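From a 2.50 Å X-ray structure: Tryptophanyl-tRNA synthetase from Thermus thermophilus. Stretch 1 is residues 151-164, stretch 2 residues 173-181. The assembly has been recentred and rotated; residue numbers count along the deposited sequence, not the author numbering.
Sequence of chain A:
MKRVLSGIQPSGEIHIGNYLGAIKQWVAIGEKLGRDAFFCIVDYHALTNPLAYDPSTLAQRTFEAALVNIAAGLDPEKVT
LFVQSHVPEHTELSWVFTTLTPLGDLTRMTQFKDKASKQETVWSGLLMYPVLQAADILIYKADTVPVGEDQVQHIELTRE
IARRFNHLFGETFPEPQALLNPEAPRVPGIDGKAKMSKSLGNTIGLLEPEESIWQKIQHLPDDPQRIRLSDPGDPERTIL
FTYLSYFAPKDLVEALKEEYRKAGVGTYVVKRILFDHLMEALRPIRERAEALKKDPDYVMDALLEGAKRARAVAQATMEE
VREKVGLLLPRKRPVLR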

# COMPACT_ATOMS: atom_id res chain seq x y z
N GLN A 151 -17.46 6.71 -13.77
CA GLN A 151 -16.59 6.23 -12.70
C GLN A 151 -17.06 4.93 -12.12
O GLN A 151 -16.75 4.58 -10.98
CB GLN A 151 -16.51 7.25 -11.59
CG GLN A 151 -16.15 8.60 -12.10
CD GLN A 151 -15.75 9.50 -11.00
OE1 GLN A 151 -16.55 9.79 -10.10
NE2 GLN A 151 -14.50 9.96 -11.04
N VAL A 152 -17.81 4.21 -12.93
CA VAL A 152 -18.35 2.93 -12.55
C VAL A 152 -17.26 1.85 -12.57
O VAL A 152 -17.26 0.95 -11.73
CB VAL A 152 -19.52 2.59 -13.50
CG1 VAL A 152 -19.97 1.15 -13.32
CG2 VAL A 152 -20.67 3.52 -13.20
N GLN A 153 -16.32 1.96 -13.52
CA GLN A 153 -15.23 0.97 -13.65
C GLN A 153 -14.55 0.56 -12.35
O GLN A 153 -14.31 -0.64 -12.14
CB GLN A 153 -14.15 1.46 -14.62
CG GLN A 153 -14.31 0.94 -16.03
CD GLN A 153 -12.99 0.79 -16.79
OE1 GLN A 153 -12.21 1.73 -16.90
NE2 GLN A 153 -12.75 -0.41 -17.31
N HIS A 154 -14.24 1.51 -11.47
CA HIS A 154 -13.58 1.12 -10.24
C HIS A 154 -14.53 0.40 -9.28
O HIS A 154 -14.09 -0.32 -8.39
CB HIS A 154 -12.86 2.32 -9.57
CG HIS A 154 -13.75 3.24 -8.78
ND1 HIS A 154 -14.56 4.19 -9.36
CD2 HIS A 154 -13.86 3.43 -7.44
CE1 HIS A 154 -15.13 4.92 -8.42
NE2 HIS A 154 -14.72 4.48 -7.25
N ILE A 155 -15.84 0.57 -9.44
CA ILE A 155 -16.72 -0.19 -8.57
C ILE A 155 -16.72 -1.63 -9.10
O ILE A 155 -16.79 -2.57 -8.33
CB ILE A 155 -18.17 0.35 -8.51
CG1 ILE A 155 -18.28 1.58 -7.60
CG2 ILE A 155 -19.04 -0.62 -7.77
CD1 ILE A 155 -17.11 2.51 -7.55
N GLU A 156 -16.64 -1.80 -10.42
CA GLU A 156 -16.59 -3.15 -10.99
C GLU A 156 -15.30 -3.87 -10.57
O GLU A 156 -15.32 -5.07 -10.29
CB GLU A 156 -16.72 -3.11 -12.52
CG GLU A 156 -18.15 -2.79 -12.98
CD GLU A 156 -18.28 -2.33 -14.46
OE1 GLU A 156 -19.44 -2.10 -14.89
OE2 GLU A 156 -17.24 -2.21 -15.17
N LEU A 157 -14.19 -3.14 -10.51
CA LEU A 157 -12.93 -3.75 -10.10
C LEU A 157 -13.09 -4.23 -8.67
O LEU A 157 -12.67 -5.34 -8.33
CB LEU A 157 -11.78 -2.74 -10.17
CG LEU A 157 -10.42 -3.24 -9.66
CD1 LEU A 157 -9.85 -4.26 -10.64
CD2 LEU A 157 -9.45 -2.08 -9.46
N THR A 158 -13.70 -3.40 -7.84
CA THR A 158 -13.91 -3.72 -6.43
C THR A 158 -14.73 -5.00 -6.24
O THR A 158 -14.38 -5.83 -5.38
CB THR A 158 -14.61 -2.55 -5.72
OG1 THR A 158 -13.84 -1.36 -5.94
CG2 THR A 158 -14.71 -2.79 -4.21
N ARG A 159 -15.78 -5.19 -7.04
CA ARG A 159 -16.60 -6.41 -6.90
C ARG A 159 -15.77 -7.61 -7.35
O ARG A 159 -15.80 -8.66 -6.73
CB ARG A 159 -17.90 -6.36 -7.73
CG ARG A 159 -18.91 -5.30 -7.32
CD ARG A 159 -20.29 -5.54 -7.98
NE ARG A 159 -20.25 -5.34 -9.42
CZ ARG A 159 -20.57 -4.20 -10.03
NH1 ARG A 159 -20.49 -4.11 -11.35
NH2 ARG A 159 -21.01 -3.16 -9.32
N GLU A 160 -15.02 -7.45 -8.43
CA GLU A 160 -14.19 -8.55 -8.90
C GLU A 160 -13.23 -8.99 -7.80
O GLU A 160 -13.06 -10.18 -7.57
CB GLU A 160 -13.41 -8.14 -10.17
CG GLU A 160 -14.20 -8.39 -11.48
CD GLU A 160 -13.62 -7.69 -12.71
OE1 GLU A 160 -14.30 -7.64 -13.75
OE2 GLU A 160 -12.48 -7.18 -12.63
N ILE A 161 -12.62 -8.02 -7.11
CA ILE A 161 -11.69 -8.29 -6.03
C ILE A 161 -12.39 -8.94 -4.84
O ILE A 161 -11.84 -9.82 -4.19
CB ILE A 161 -10.96 -6.96 -5.56
CG1 ILE A 161 -10.00 -6.48 -6.66
CG2 ILE A 161 -10.19 -7.19 -4.27
CD1 ILE A 161 -9.36 -5.18 -6.36
N ALA A 162 -13.62 -8.53 -4.57
CA ALA A 162 -14.35 -9.10 -3.47
C ALA A 162 -14.63 -10.57 -3.76
O ALA A 162 -14.44 -11.44 -2.90
CB ALA A 162 -15.64 -8.35 -3.26
N ARG A 163 -15.10 -10.84 -4.98
CA ARG A 163 -15.39 -12.21 -5.36
C ARG A 163 -14.14 -13.06 -5.27
O ARG A 163 -14.18 -14.17 -4.72
CB ARG A 163 -15.98 -12.28 -6.77
CG ARG A 163 -17.38 -11.69 -6.89
CD ARG A 163 -18.11 -12.21 -8.12
NE ARG A 163 -17.50 -11.74 -9.34
CZ ARG A 163 -17.76 -10.55 -9.88
NH1 ARG A 163 -18.63 -9.75 -9.29
NH2 ARG A 163 -17.14 -10.17 -10.99
N ARG A 164 -13.03 -12.55 -5.79
CA ARG A 164 -11.78 -13.30 -5.76
C ARG A 164 -11.37 -13.60 -4.33
O ARG A 164 -10.96 -14.72 -4.03
CB ARG A 164 -10.68 -12.54 -6.49
CG ARG A 164 -9.46 -13.37 -6.77
CD ARG A 164 -8.53 -12.66 -7.77
NE ARG A 164 -9.10 -12.45 -9.11
CZ ARG A 164 -9.41 -11.26 -9.63
NH1 ARG A 164 -9.93 -11.19 -10.86
NH2 ARG A 164 -9.21 -10.15 -8.93
N PHE A 173 -16.30 -10.15 2.10
CA PHE A 173 -16.72 -8.84 1.63
C PHE A 173 -17.96 -8.80 0.76
O PHE A 173 -18.23 -9.73 -0.00
CB PHE A 173 -15.58 -8.21 0.81
CG PHE A 173 -14.31 -7.97 1.58
CD1 PHE A 173 -13.19 -8.72 1.33
CD2 PHE A 173 -14.22 -6.92 2.48
CE1 PHE A 173 -11.97 -8.45 1.96
CE2 PHE A 173 -13.01 -6.63 3.12
CZ PHE A 173 -11.88 -7.40 2.86
N PRO A 174 -18.74 -7.71 0.86
CA PRO A 174 -19.95 -7.56 0.05
C PRO A 174 -19.42 -7.10 -1.27
O PRO A 174 -18.29 -6.64 -1.34
CB PRO A 174 -20.71 -6.45 0.77
CG PRO A 174 -19.55 -5.54 1.22
CD PRO A 174 -18.61 -6.59 1.82
N GLU A 175 -20.22 -7.22 -2.32
CA GLU A 175 -19.86 -6.76 -3.67
C GLU A 175 -20.56 -5.42 -3.79
O GLU A 175 -21.75 -5.36 -4.03
CB GLU A 175 -20.39 -7.73 -4.73
CG GLU A 175 -19.64 -9.05 -4.76
CD GLU A 175 -20.20 -10.03 -5.77
OE1 GLU A 175 -20.32 -9.66 -6.96
OE2 GLU A 175 -20.52 -11.17 -5.38
N PRO A 176 -19.83 -4.33 -3.63
CA PRO A 176 -20.48 -3.02 -3.74
C PRO A 176 -21.14 -2.71 -5.05
O PRO A 176 -20.70 -3.16 -6.11
CB PRO A 176 -19.36 -2.04 -3.41
CG PRO A 176 -18.15 -2.77 -3.83
CD PRO A 176 -18.38 -4.17 -3.38
N GLN A 177 -22.23 -1.95 -4.97
CA GLN A 177 -22.93 -1.54 -6.17
C GLN A 177 -22.84 -0.03 -6.32
O GLN A 177 -22.85 0.70 -5.32
CB GLN A 177 -24.40 -1.97 -6.10
CG GLN A 177 -24.62 -3.40 -6.56
CD GLN A 177 -26.02 -3.90 -6.27
OE1 GLN A 177 -27.00 -3.18 -6.49
NE2 GLN A 177 -26.13 -5.14 -5.77
N ALA A 178 -22.71 0.42 -7.56
CA ALA A 178 -22.63 1.83 -7.87
C ALA A 178 -24.02 2.46 -7.72
O ALA A 178 -25.03 1.84 -8.05
CB ALA A 178 -22.14 2.03 -9.28
N LEU A 179 -24.06 3.68 -7.20
CA LEU A 179 -25.32 4.40 -7.05
C LEU A 179 -25.18 5.63 -7.93
O LEU A 179 -24.40 6.54 -7.61
CB LEU A 179 -25.56 4.84 -5.60
CG LEU A 179 -26.77 5.75 -5.33
CD1 LEU A 179 -28.05 5.01 -5.71
CD2 LEU A 179 -26.81 6.14 -3.85
N LEU A 180 -25.90 5.63 -9.05
CA LEU A 180 -25.86 6.77 -9.96
C LEU A 180 -26.85 7.82 -9.48
O LEU A 180 -27.61 7.58 -8.55
CB LEU A 180 -26.20 6.31 -11.38
CG LEU A 180 -25.12 5.40 -11.95
CD1 LEU A 180 -25.53 4.81 -13.28
CD2 LEU A 180 -23.85 6.19 -12.10
N ASN A 181 -26.85 8.96 -10.16
CA ASN A 181 -27.70 10.09 -9.78
C ASN A 181 -28.32 10.75 -11.03
O ASN A 181 -28.10 11.94 -11.31
CB ASN A 181 -26.81 11.08 -9.02
CG ASN A 181 -27.58 12.20 -8.37
OD1 ASN A 181 -28.73 12.03 -7.99
ND2 ASN A 181 -26.93 13.35 -8.21
O HOH W 1 -22.88 -1.17 -10.23

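The contact is a helix packed lengthwise against an extended segment running nearly antiparallel to it, held by a line of small apolar contacts and fastened by two arginines that reach one acidic side chain and one backbone carbonyl. The axes of the helix and of strand 177-179 run at 158° and approach to 8.2 Å, and the two stretches together bury 530 Å². The register follows this direction: Ala 162 lies beside Phe 173, Arg 159 beside Glu 175 and Ile 155 beside Ala 178. The backbones come especially near at the middle pair, where the CA atoms of Arg 159 and Glu 175 are 4.6 Å apart.

Ala 162 CB, which points toward the segment, lies 3.7 Å from Pro 174 O and 4.1 Å from Phe 173 CB, so the methyl group rests against both backbone and side chain. One turn earlier, Thr 158 CG2 packs 3.5 Å from Pro 176 CG, while Thr 158 OG1 donates a 2.7 Å hydrogen bond to His 154 O. The hydroxyl is thereby satisfied within the helix, and the methyl group is left to meet the proline ring. Ile 155 also points toward the segment: Ile 155 CG2 is 3.5 Å from Pro 176 O, and Ile 155 CG1 is 4.2 Å from Ala 178 CB. Val 152 extends the apolar line through CG2, which lies 4.4 Å from Ala 178 CB and 4.3 Å from Leu 180 CD2.

Arg 159 serves both as packing and as a polar link. Arg 159 CG sits 3.8 Å from Glu 175 CB and 3.0 Å from Pro 176 O, and the chain then bends at chi3 (-68°, m) so that Arg 159 NH2 donates to the same carbonyl, Pro 176 O, at 3.2 Å with an angle of 164°. The carbonyl lies near the guanidinium plane, as suits an in-plane N-H donor. Arg 159 NH2 also donates to a water oxygen at 2.9 Å, and that water accepts from Ala 178 N at 3.1 Å. The direct bond and the water bridge thus tie one arginine to two points on the backbone of the extended segment.

Nearer the Phe 173 end, Arg 163 and Glu 175 both have CA-to-CB bonds directed sideways, yet their ends come nearer to the opposing stretch. They meet in a salt bridge, with Arg 163 NH1 donating to Glu 175 OE1 at 2.9 Å and 150°; the carboxylate oxygen approaches the guanidinium at its edge.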